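Estrogen receptor (Crassostrea gigas, PDB 4N1Y) probably acts as a constitutively active transcription factor of the steroid hormone receptor family, represented here by its largely helical ligand-binding domain. Local coordinates at residues L135-D138 and E139-L143; T33-H36 and L37-L41; E115-E118 and I119-V123; C76-M79 and E80-L84. All coordinates share one frame; numbering follows the deposited sequence.

Contact 1: L135-D138 and E139-L143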
loop_
_atom_site.group_PDB
_atom_site.type_symbol
_atom_site.label_atom_id
_atom_site.label_comp_id
_atom_site.label_asym_id
_atom_site.label_seq_id
_atom_site.Cartn_x
_atom_site.Cartn_y
_atom_site.Cartn_z
ATOM N N LEU B 135 -7.329 -10.765 -15.182
ATOM C CA LEU B 135 -6.360 -9.759 -15.565
ATOM C C LEU B 135 -5.610 -10.154 -16.835
ATOM O O LEU B 135 -5.076 -11.258 -16.927
ATOM C CB LEU B 135 -5.373 -9.527 -14.433
ATOM C CG LEU B 135 -4.577 -8.239 -14.577
ATOM C CD1 LEU B 135 -5.368 -7.088 -14.001
ATOM C CD2 LEU B 135 -3.205 -8.375 -13.932
ATOM N N HIS B 136 -5.579 -9.241 -17.805
ATOM C CA HIS B 136 -4.854 -9.421 -19.059
ATOM C C HIS B 136 -3.381 -8.980 -18.914
ATOM O O HIS B 136 -3.063 -8.183 -18.020
ATOM C CB HIS B 136 -5.551 -8.620 -20.147
ATOM C CG HIS B 136 -5.088 -8.937 -21.532
ATOM N ND1 HIS B 136 -4.013 -8.305 -22.126
ATOM C CD2 HIS B 136 -5.569 -9.809 -22.451
ATOM C CE1 HIS B 136 -3.847 -8.785 -23.345
ATOM N NE2 HIS B 136 -4.776 -9.699 -23.566
ATOM N N LYS B 137 -2.485 -9.516 -19.749
ATOM C CA LYS B 137 -1.070 -9.116 -19.718
ATOM C C LYS B 137 -0.915 -7.600 -19.848
ATOM O O LYS B 137 -0.188 -6.966 -19.057
ATOM C CB LYS B 137 -0.267 -9.799 -20.820
ATOM C CG LYS B 137 1.230 -9.548 -20.710
ATOM C CD LYS B 137 1.952 -9.973 -21.976
ATOM C CE LYS B 137 3.448 -9.665 -21.927
ATOM N NZ LYS B 137 4.177 -10.352 -23.042
ATOM N N ASP B 138 -1.613 -7.026 -20.834
ATOM C CA ASP B 138 -1.586 -5.582 -21.053
ATOM C C ASP B 138 -1.928 -4.807 -19.801
ATOM O O ASP B 138 -1.375 -3.742 -19.559
ATOM C CB ASP B 138 -2.539 -5.181 -22.167
ATOM C CG ASP B 138 -2.059 -5.628 -23.511
ATOM O OD1 ASP B 138 -0.896 -6.074 -23.610
ATOM O OD2 ASP B 138 -2.838 -5.512 -24.472
ATOM N N GLU B 139 -2.862 -5.323 -19.018
ATOM C CA GLU B 139 -3.194 -4.664 -17.773
ATOM C C GLU B 139 -2.025 -4.796 -16.809
ATOM O O GLU B 139 -1.689 -3.837 -16.121
ATOM C CB GLU B 139 -4.468 -5.243 -17.179
ATOM C CG GLU B 139 -5.646 -5.205 -18.147
ATOM C CD GLU B 139 -6.924 -5.769 -17.537
ATOM O OE1 GLU B 139 -7.188 -6.974 -17.744
ATOM O OE2 GLU B 139 -7.657 -5.019 -16.854
ATOM N N LEU B 140 -1.375 -5.960 -16.783
ATOM C CA LEU B 140 -0.248 -6.128 -15.874
ATOM C C LEU B 140 0.920 -5.207 -16.239
ATOM O O LEU B 140 1.512 -4.563 -15.362
ATOM C CB LEU B 140 0.249 -7.573 -15.855
ATOM C CG LEU B 140 1.536 -7.598 -14.999
ATOM C CD1 LEU B 140 1.290 -7.932 -13.516
ATOM C CD2 LEU B 140 2.626 -8.472 -15.597
ATOM N N LEU B 141 1.246 -5.157 -17.529
ATOM C CA LEU B 141 2.259 -4.238 -18.029
ATOM C C LEU B 141 1.989 -2.812 -17.526
ATOM O O LEU B 141 2.894 -2.120 -17.058
ATOM C CB LEU B 141 2.297 -4.279 -19.557
ATOM C CG LEU B 141 2.824 -5.616 -20.088
ATOM C CD1 LEU B 141 2.914 -5.650 -21.595
ATOM C CD2 LEU B 141 4.173 -5.895 -19.492
ATOM N N LEU B 142 0.739 -2.379 -17.617
ATOM C CA LEU B 142 0.386 -1.042 -17.166
ATOM C C LEU B 142 0.557 -0.951 -15.665
ATOM O O LEU B 142 1.056 0.033 -15.135
ATOM C CB LEU B 142 -1.050 -0.710 -17.570
ATOM C CG LEU B 142 -1.195 -0.547 -19.088
ATOM C CD1 LEU B 142 -2.650 -0.290 -19.459
ATOM C CD2 LEU B 142 -0.262 0.562 -19.631
ATOM N N LEU B 143 0.195 -2.022 -14.982
ATOM C CA LEU B 143 0.289 -2.052 -13.534
ATOM C C LEU B 143 1.717 -1.886 -13.038
ATOM O O LEU B 143 1.962 -1.125 -12.110
ATOM C CB LEU B 143 -0.276 -3.368 -13.020
ATOM C CG LEU B 143 -1.784 -3.381 -12.861
ATOM C CD1 LEU B 143 -2.217 -4.782 -12.605
ATOM C CD2 LEU B 143 -2.160 -2.509 -11.687
#
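E139 reaches back to the H136 amide at the start of helix 137-149. The backbone N of H136 donates to E139 OE1 at 2.8 Å along a nearly straight line (167°), reaching the anti side of the carboxylate from out of its plane. E139 can do this because its CG lies beside its own backbone N (chi1 -55°) and the rest of the chain is extended. On the other side of the cap, ND1 of H136 accepts from D138 N at 3.0 Å, covering an amide of the first turn. OE1 is also bonded to H181 and OE2 to H187, while the H136 ring stacks on Y180, so both halves of the cap are braced from outside. Beside it the packing is close and apolar. L135 lays CD1 against E139 CB (3.8 Å), sets CD2 on L140 CB (4.0 Å), and meets L143 tip to tip, CD2 to CD1 at 4.0 Å. The side of K137 is looser: its extended chain leans only CE on L141 CD1, at 4.1 Å, and the residue is exposed, a suitable place for a long, flexible cation. Leucine suits the inner side because helices 67-89 and 187-215 press there. E139 OE1 takes the H136 amide while H136 ND1 takes that of D138, an arrangement that fits a capping box, and the contact of L135 with L140 is the hydrophobic staple that often accompanies such a box.

Contact 2: T33-H36 and L37-L41; sequences TKVH and LLNSL
K34 lies across L38 one turn further along helix 34-56, the two side chains meeting at a slant. From CB the lysine runs out fully extended, its CG turned away from the backbone N (chi1 175°). CG touches L38 CD1 at 3.8 Å, CE passes the same methyl at 3.9 Å, and NZ continues beyond the leucine to a salt bridge with E115. A lysine fits here because its methylene chain can share the apolar surface of L38 while its ammonium group reaches a carboxylate. V35 and N39 run side by side on another flank, V35 CG1 lying 3.6 Å from N39 ND2; the amide's OD1 is occupied by the backbone N of T219. At the N-cap, T33 OG1 accepts from H36 N at 3.1 Å (150°), a task suited to a short side chain whose hydroxyl sits close to the backbone. The T33 carbonyl then takes L37 N at 3.0 Å, the first of the regular turns. H36 directs NE2 to the carbonyl of N27, and S40 OG bonds to H26, so the polar ends on this side are tied to the preceding loop. L37 meanwhile packs on V114. The chemistry implies a helix start secured by complementary means: a hydroxyl serves an early amide, and a carboxylate probably offsets a positive charge placed near the positive end of the helix dipole.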
loop_
_atom_site.group_PDB
_atom_site.type_symbol
_atom_site.label_atom_id
_atom_site.label_comp_id
_atom_site.label_asym_id
_atom_site.label_seq_id
_atom_site.Cartn_x
_atom_site.Cartn_y
_atom_site.Cartn_z
ATOM N N THR B 33 16.848 -26.532 2.147
ATOM C CA THR B 33 17.081 -25.819 3.401
ATOM C C THR B 33 16.760 -24.331 3.221
ATOM O O THR B 33 16.590 -23.844 2.097
ATOM C CB THR B 33 18.521 -25.974 3.921
ATOM O OG1 THR B 33 19.437 -25.421 2.973
ATOM C CG2 THR B 33 18.864 -27.431 4.141
ATOM N N LYS B 34 16.646 -23.625 4.340
ATOM C CA LYS B 34 16.358 -22.200 4.321
ATOM C C LYS B 34 17.405 -21.486 3.488
ATOM O O LYS B 34 17.080 -20.734 2.561
ATOM C CB LYS B 34 16.326 -21.632 5.737
ATOM C CG LYS B 34 16.144 -20.134 5.786
ATOM C CD LYS B 34 16.153 -19.603 7.211
ATOM C CE LYS B 34 15.980 -18.085 7.217
ATOM N NZ LYS B 34 16.243 -17.498 8.558
ATOM N N VAL B 35 18.667 -21.747 3.814
ATOM C CA VAL B 35 19.777 -21.145 3.098
ATOM C C VAL B 35 19.775 -21.536 1.623
ATOM O O VAL B 35 19.969 -20.676 0.761
ATOM C CB VAL B 35 21.117 -21.532 3.737
ATOM C CG1 VAL B 35 22.269 -21.169 2.826
ATOM C CG2 VAL B 35 21.261 -20.832 5.066
ATOM N N HIS B 36 19.513 -22.808 1.322
ATOM C CA HIS B 36 19.577 -23.267 -0.067
ATOM C C HIS B 36 18.549 -22.609 -0.969
ATOM O O HIS B 36 18.879 -22.175 -2.076
ATOM C CB HIS B 36 19.391 -24.778 -0.158
ATOM C CG HIS B 36 19.603 -25.323 -1.535
ATOM N ND1 HIS B 36 20.711 -25.015 -2.296
ATOM C CD2 HIS B 36 18.844 -26.150 -2.293
ATOM C CE1 HIS B 36 20.627 -25.629 -3.462
ATOM N NE2 HIS B 36 19.505 -26.326 -3.486
ATOM N N LEU B 37 17.315 -22.508 -0.487
ATOM C CA LEU B 37 16.260 -21.865 -1.256
ATOM C C LEU B 37 16.501 -20.373 -1.383
ATOM O O LEU B 37 16.390 -19.810 -2.475
ATOM C CB LEU B 37 14.888 -22.104 -0.620
ATOM C CG LEU B 37 14.284 -23.510 -0.662
ATOM C CD1 LEU B 37 12.960 -23.539 0.073
ATOM C CD2 LEU B 37 14.090 -23.949 -2.099
ATOM N N LEU B 38 16.815 -19.732 -0.263
ATOM C CA LEU B 38 17.008 -18.288 -0.250
ATOM C C LEU B 38 18.134 -17.812 -1.156
ATOM O O LEU B 38 18.036 -16.728 -1.739
ATOM C CB LEU B 38 17.279 -17.806 1.170
ATOM C CG LEU B 38 16.055 -17.708 2.071
ATOM C CD1 LEU B 38 16.412 -17.167 3.460
ATOM C CD2 LEU B 38 15.027 -16.850 1.385
ATOM N N ASN B 39 19.180 -18.618 -1.332
ATOM C CA ASN B 39 20.269 -18.160 -2.192
ATOM C C ASN B 39 19.787 -18.176 -3.636
ATOM O O ASN B 39 20.155 -17.302 -4.417
ATOM C CB ASN B 39 21.564 -19.002 -2.019
ATOM C CG ASN B 39 22.383 -18.618 -0.764
ATOM O OD1 ASN B 39 22.287 -17.504 -0.259
ATOM N ND2 ASN B 39 23.199 -19.550 -0.279
ATOM N N SER B 40 18.891 -19.098 -3.965
ATOM C CA SER B 40 18.333 -19.113 -5.308
ATOM C C SER B 40 17.352 -17.956 -5.451
ATOM O O SER B 40 17.406 -17.220 -6.435
ATOM C CB SER B 40 17.648 -20.443 -5.619
ATOM O OG SER B 40 18.590 -21.498 -5.662
ATOM N N LEU B 41 16.485 -17.775 -4.456
ATOM C CA LEU B 41 15.537 -16.660 -4.479
ATOM C C LEU B 41 16.233 -15.311 -4.533
ATOM O O LEU B 41 15.841 -14.436 -5.291
ATOM C CB LEU B 41 14.603 -16.694 -3.270
ATOM C CG LEU B 41 13.587 -17.835 -3.203
ATOM C CD1 LEU B 41 12.801 -17.780 -1.896
ATOM C CD2 LEU B 41 12.640 -17.794 -4.412
#

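Contact 3: E115-E118 and I119-V123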
loop_
_atom_site.group_PDB
_atom_site.type_symbol
_atom_site.label_atom_id
_atom_site.label_comp_id
_atom_site.label_asym_id
_atom_site.label_seq_id
_atom_site.Cartn_x
_atom_site.Cartn_y
_atom_site.Cartn_z
ATOM N N GLU B 115 10.930 -18.969 5.932
ATOM C CA GLU B 115 10.432 -18.008 6.906
ATOM C C GLU B 115 9.931 -16.720 6.256
ATOM O O GLU B 115 10.129 -15.632 6.798
ATOM C CB GLU B 115 11.540 -17.711 7.913
ATOM C CG GLU B 115 12.096 -19.000 8.525
ATOM C CD GLU B 115 13.297 -18.780 9.424
ATOM O OE1 GLU B 115 13.752 -17.622 9.540
ATOM O OE2 GLU B 115 13.812 -19.777 9.979
ATOM N N MET B 116 9.269 -16.857 5.107
ATOM C CA MET B 116 8.684 -15.725 4.402
ATOM C C MET B 116 7.200 -15.957 4.195
ATOM O O MET B 116 6.627 -15.610 3.154
ATOM C CB MET B 116 9.351 -15.526 3.053
ATOM C CG MET B 116 10.821 -15.260 3.157
ATOM S SD MET B 116 11.555 -14.819 1.581
ATOM C CE MET B 116 10.844 -13.197 1.351
ATOM N N THR B 117 6.579 -16.586 5.177
ATOM C CA THR B 117 5.191 -16.956 5.024
ATOM C C THR B 117 4.255 -15.768 4.875
ATOM O O THR B 117 3.477 -15.721 3.929
ATOM C CB THR B 117 4.738 -17.817 6.196
ATOM O OG1 THR B 117 5.418 -19.082 6.132
ATOM C CG2 THR B 117 3.283 -18.078 6.095
ATOM N N GLU B 118 4.358 -14.794 5.774
ATOM C CA GLU B 118 3.447 -13.649 5.783
ATOM C C GLU B 118 3.589 -12.920 4.465
ATOM O O GLU B 118 2.589 -12.474 3.886
ATOM C CB GLU B 118 3.669 -12.724 7.003
ATOM C CG GLU B 118 4.392 -11.383 6.819
ATOM C CD GLU B 118 4.542 -10.615 8.154
ATOM O OE1 GLU B 118 3.942 -11.043 9.167
ATOM O OE2 GLU B 118 5.266 -9.592 8.198
ATOM N N ILE B 119 4.825 -12.791 3.995
ATOM C CA ILE B 119 5.056 -12.184 2.695
ATOM C C ILE B 119 4.384 -12.967 1.566
ATOM O O ILE B 119 3.555 -12.421 0.839
ATOM C CB ILE B 119 6.553 -12.047 2.397
ATOM C CG1 ILE B 119 7.175 -11.009 3.340
ATOM C CG2 ILE B 119 6.777 -11.648 0.941
ATOM C CD1 ILE B 119 8.678 -10.980 3.311
ATOM N N PHE B 120 4.704 -14.249 1.425
ATOM C CA PHE B 120 4.194 -14.987 0.271
ATOM C C PHE B 120 2.697 -15.265 0.347
ATOM O O PHE B 120 2.030 -15.379 -0.688
ATOM C CB PHE B 120 4.956 -16.291 0.091
ATOM C CG PHE B 120 6.362 -16.087 -0.340
ATOM C CD1 PHE B 120 6.732 -14.909 -0.967
ATOM C CD2 PHE B 120 7.324 -17.055 -0.113
ATOM C CE1 PHE B 120 8.037 -14.702 -1.359
ATOM C CE2 PHE B 120 8.628 -16.859 -0.506
ATOM C CZ PHE B 120 8.988 -15.682 -1.129
ATOM N N GLU B 121 2.159 -15.323 1.562
ATOM C CA GLU B 121 0.725 -15.531 1.714
ATOM C C GLU B 121 -0.072 -14.353 1.184
ATOM O O GLU B 121 -1.142 -14.524 0.621
ATOM C CB GLU B 121 0.374 -15.762 3.175
ATOM C CG GLU B 121 0.258 -17.213 3.563
ATOM C CD GLU B 121 -0.178 -17.367 5.000
ATOM O OE1 GLU B 121 -1.007 -16.552 5.463
ATOM O OE2 GLU B 121 0.254 -18.337 5.652
ATOM N N GLN B 122 0.470 -13.156 1.349
ATOM C CA GLN B 122 -0.143 -11.966 0.810
ATOM C C GLN B 122 -0.027 -11.932 -0.728
ATOM O O GLN B 122 -0.992 -11.633 -1.443
ATOM C CB GLN B 122 0.490 -10.738 1.452
ATOM C CG GLN B 122 -0.270 -9.451 1.225
ATOM C CD GLN B 122 0.223 -8.339 2.116
ATOM O OE1 GLN B 122 1.389 -8.317 2.515
ATOM N NE2 GLN B 122 -0.672 -7.425 2.470
ATOM N N VAL B 123 1.164 -12.234 -1.227
ATOM C CA VAL B 123 1.391 -12.296 -2.665
ATOM C C VAL B 123 0.532 -13.327 -3.356
ATOM O O VAL B 123 -0.117 -13.030 -4.351
ATOM C CB VAL B 123 2.859 -12.609 -2.997
ATOM C CG1 VAL B 123 3.025 -12.755 -4.497
ATOM C CG2 VAL B 123 3.764 -11.510 -2.466
#
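The F120 ring carries M116 on one face. M116 CB stands 4.2 Å from the ring centroid, 22° off the normal and displaced toward the rim, a CH-pi contact. The thioether follows at a slant: SD is 4.6 Å from the same centroid, 45° off the normal, and comes nearest to the ring at F120 CZ (3.8 Å). W111 meets this phenyl edge-to-face, and the F100 ring meets it at an inclination. Bending of the methionine at its last torsion (chi3 70°) swings CE toward I119, where it touches CD1 at 3.7 Å. A flexible, polarisable methionine suits this place, since one chain can fit both a flat ring and a branched aliphatic tip. The polar side chains point in other directions. T117 and E121 run alongside each other, with T117 CG2 3.7 Å from E121 CD, and the carboxylate makes a salt bridge with R154 of the second subunit. Q122, toward helix 187-215, bonds through its amide to Q200, which fits a polar group at a buried position. E118 is exposed and makes a long, weak ion pair with R204. Beneath the side chains, F120 N donates to M116 O at 2.9 Å and E121 N to T117 O at 2.7 Å. Just before M116, E115 with its positive phi ends helix 108-113 in a Schellman motif. The arrangement is a Met-aromatic contact between the N-cap residue and the residue four places on, at the start of a helix that contributes to the receptor dimer.

Contact 4: C76-M79 and E80-L84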
loop_
_atom_site.group_PDB
_atom_site.type_symbol
_atom_site.label_atom_id
_atom_site.label_comp_id
_atom_site.label_asym_id
_atom_site.label_seq_id
_atom_site.Cartn_x
_atom_site.Cartn_y
_atom_site.Cartn_z
ATOM N N CYS B 76 12.726 2.872 -4.577
ATOM C CA CYS B 76 11.522 2.721 -3.779
ATOM C C CYS B 76 10.787 1.413 -4.065
ATOM O O CYS B 76 10.432 0.694 -3.131
ATOM C CB CYS B 76 10.576 3.901 -3.993
ATOM S SG CYS B 76 11.155 5.482 -3.327
ATOM N N CYS B 77 10.618 1.071 -5.341
ATOM C CA CYS B 77 9.604 0.088 -5.697
ATOM C C CYS B 77 10.120 -1.243 -6.272
ATOM O O CYS B 77 9.312 -2.064 -6.722
ATOM C CB CYS B 77 8.641 0.710 -6.708
ATOM S SG CYS B 77 9.349 0.754 -8.372
ATOM N N TRP B 78 11.433 -1.475 -6.242
ATOM C CA TRP B 78 11.999 -2.660 -6.887
ATOM C C TRP B 78 11.383 -3.930 -6.339
ATOM O O TRP B 78 11.027 -4.830 -7.103
ATOM C CB TRP B 78 13.516 -2.711 -6.715
ATOM C CG TRP B 78 13.969 -2.739 -5.281
ATOM C CD1 TRP B 78 14.045 -1.676 -4.423
ATOM C CD2 TRP B 78 14.441 -3.876 -4.549
ATOM N NE1 TRP B 78 14.515 -2.084 -3.200
ATOM C CE2 TRP B 78 14.759 -3.431 -3.246
ATOM C CE3 TRP B 78 14.603 -5.231 -4.858
ATOM C CZ2 TRP B 78 15.231 -4.293 -2.258
ATOM C CZ3 TRP B 78 15.074 -6.084 -3.871
ATOM C CH2 TRP B 78 15.387 -5.609 -2.592
ATOM N N MET B 79 11.227 -3.999 -5.023
ATOM C CA MET B 79 10.687 -5.214 -4.419
ATOM C C MET B 79 9.219 -5.432 -4.788
ATOM O O MET B 79 8.786 -6.570 -4.971
ATOM C CB MET B 79 10.845 -5.183 -2.901
ATOM C CG MET B 79 10.274 -6.405 -2.202
ATOM S SD MET B 79 11.142 -7.926 -2.656
ATOM C CE MET B 79 12.449 -7.910 -1.426
ATOM N N GLU B 80 8.452 -4.347 -4.868
ATOM C CA GLU B 80 7.046 -4.438 -5.260
ATOM C C GLU B 80 6.946 -5.005 -6.672
ATOM O O GLU B 80 6.136 -5.891 -6.946
ATOM C CB GLU B 80 6.355 -3.074 -5.211
ATOM C CG GLU B 80 6.588 -2.278 -3.948
ATOM C CD GLU B 80 6.013 -0.864 -4.029
ATOM O OE1 GLU B 80 4.866 -0.714 -4.503
ATOM O OE2 GLU B 80 6.730 0.103 -3.668
ATOM N N LEU B 81 7.806 -4.516 -7.560
ATOM C CA LEU B 81 7.806 -4.984 -8.936
ATOM C C LEU B 81 8.102 -6.476 -9.002
ATOM O O LEU B 81 7.432 -7.205 -9.723
ATOM C CB LEU B 81 8.817 -4.199 -9.767
ATOM C CG LEU B 81 8.379 -2.753 -10.034
ATOM C CD1 LEU B 81 9.503 -1.932 -10.669
ATOM C CD2 LEU B 81 7.088 -2.682 -10.871
ATOM N N LEU B 82 9.103 -6.929 -8.249
ATOM C CA LEU B 82 9.410 -8.347 -8.196
ATOM C C LEU B 82 8.186 -9.161 -7.782
ATOM O O LEU B 82 7.848 -10.140 -8.447
ATOM C CB LEU B 82 10.569 -8.621 -7.248
ATOM C CG LEU B 82 11.916 -8.085 -7.715
ATOM C CD1 LEU B 82 12.971 -8.300 -6.655
ATOM C CD2 LEU B 82 12.335 -8.781 -9.005
ATOM N N LEU B 83 7.551 -8.768 -6.678
ATOM C CA LEU B 83 6.403 -9.497 -6.144
ATOM C C LEU B 83 5.188 -9.387 -7.062
ATOM O O LEU B 83 4.465 -10.365 -7.267
ATOM C CB LEU B 83 6.045 -8.989 -4.751
ATOM C CG LEU B 83 7.212 -9.089 -3.764
ATOM C CD1 LEU B 83 6.802 -8.666 -2.347
ATOM C CD2 LEU B 83 7.808 -10.493 -3.765
ATOM N N LEU B 84 4.969 -8.202 -7.621
ATOM C CA LEU B 84 3.852 -8.018 -8.532
ATOM C C LEU B 84 3.981 -8.971 -9.708
ATOM O O LEU B 84 3.008 -9.607 -10.107
ATOM C CB LEU B 84 3.767 -6.575 -9.029
ATOM C CG LEU B 84 2.644 -6.389 -10.043
ATOM C CD1 LEU B 84 1.347 -6.243 -9.296
ATOM C CD2 LEU B 84 2.876 -5.176 -10.922
#
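C77, W78 and M79 give their carbonyls to the amides of L81, L82 and L83 in regular i to i+4 bonding, between 3.0 Å (L81 N to C77 O) and 3.1 Å (L82 N to W78 O), that begins after an irregularity at C77; C76 O does not bond E80 N. On one flank the C77 thiol settles against L81, SG to CD1 at 3.5 Å. With chi1 at 78°, the sulfur stands between the backbone N and the carbonyl carbon, and so falls beside the leucine. Cysteine is small and weakly polar, which fits it to a buried spot. W78 takes the same kind of first torsion and crosses L82 at a slant, its CE3 3.9 Å from CD1. M79 CB lies over the centre of one indole face. CG, anti to the backbone N, touches L83 CD1 (4.1 Å); two bends beyond it bring SD toward L82 CD1 (4.4 Å), so a single flexible residue fits between two leucines. E80 is the polar exception: OE2 rests 3.6 Å from C77 CB, while OE1 forms a salt bridge with R199, probably stabilising the ionised form of this buried carboxylate. Three helices surround the turn. Helix 187-215 meets W78 and M79 through I206 and L83 through A201; helix 137-149 reaches C77 with L148 and L81 with V147; and helix 34-56 sets L49 on W78 and L52 on both L81 and L82, leaving helix 67-89 in the middle of the helical sandwich.

Overall arrangement
Contact 4, on the central helix, touches contacts 1 and 3: L84 CG packs on L140 CD1 of contact 1 at 4.0 Å, and the L83 carbonyl O lies 3.9 Å from V123 CG1 of contact 3. Contact 2 stays about 7 Å from it at the nearest atoms. Contacts 2 and 3 meet directly, through the salt bridge of K34 NZ with E115 OE1 (2.7 Å) and through L38 CD2 on M116 SD (4.0 Å), so two helix starts are fastened together. Contacts 1 and 2 lie on opposite sides of the chain's centre, their own centres about 30 Å apart. Three of the four turns are helix beginnings; contact 4 is a mid-helix turn.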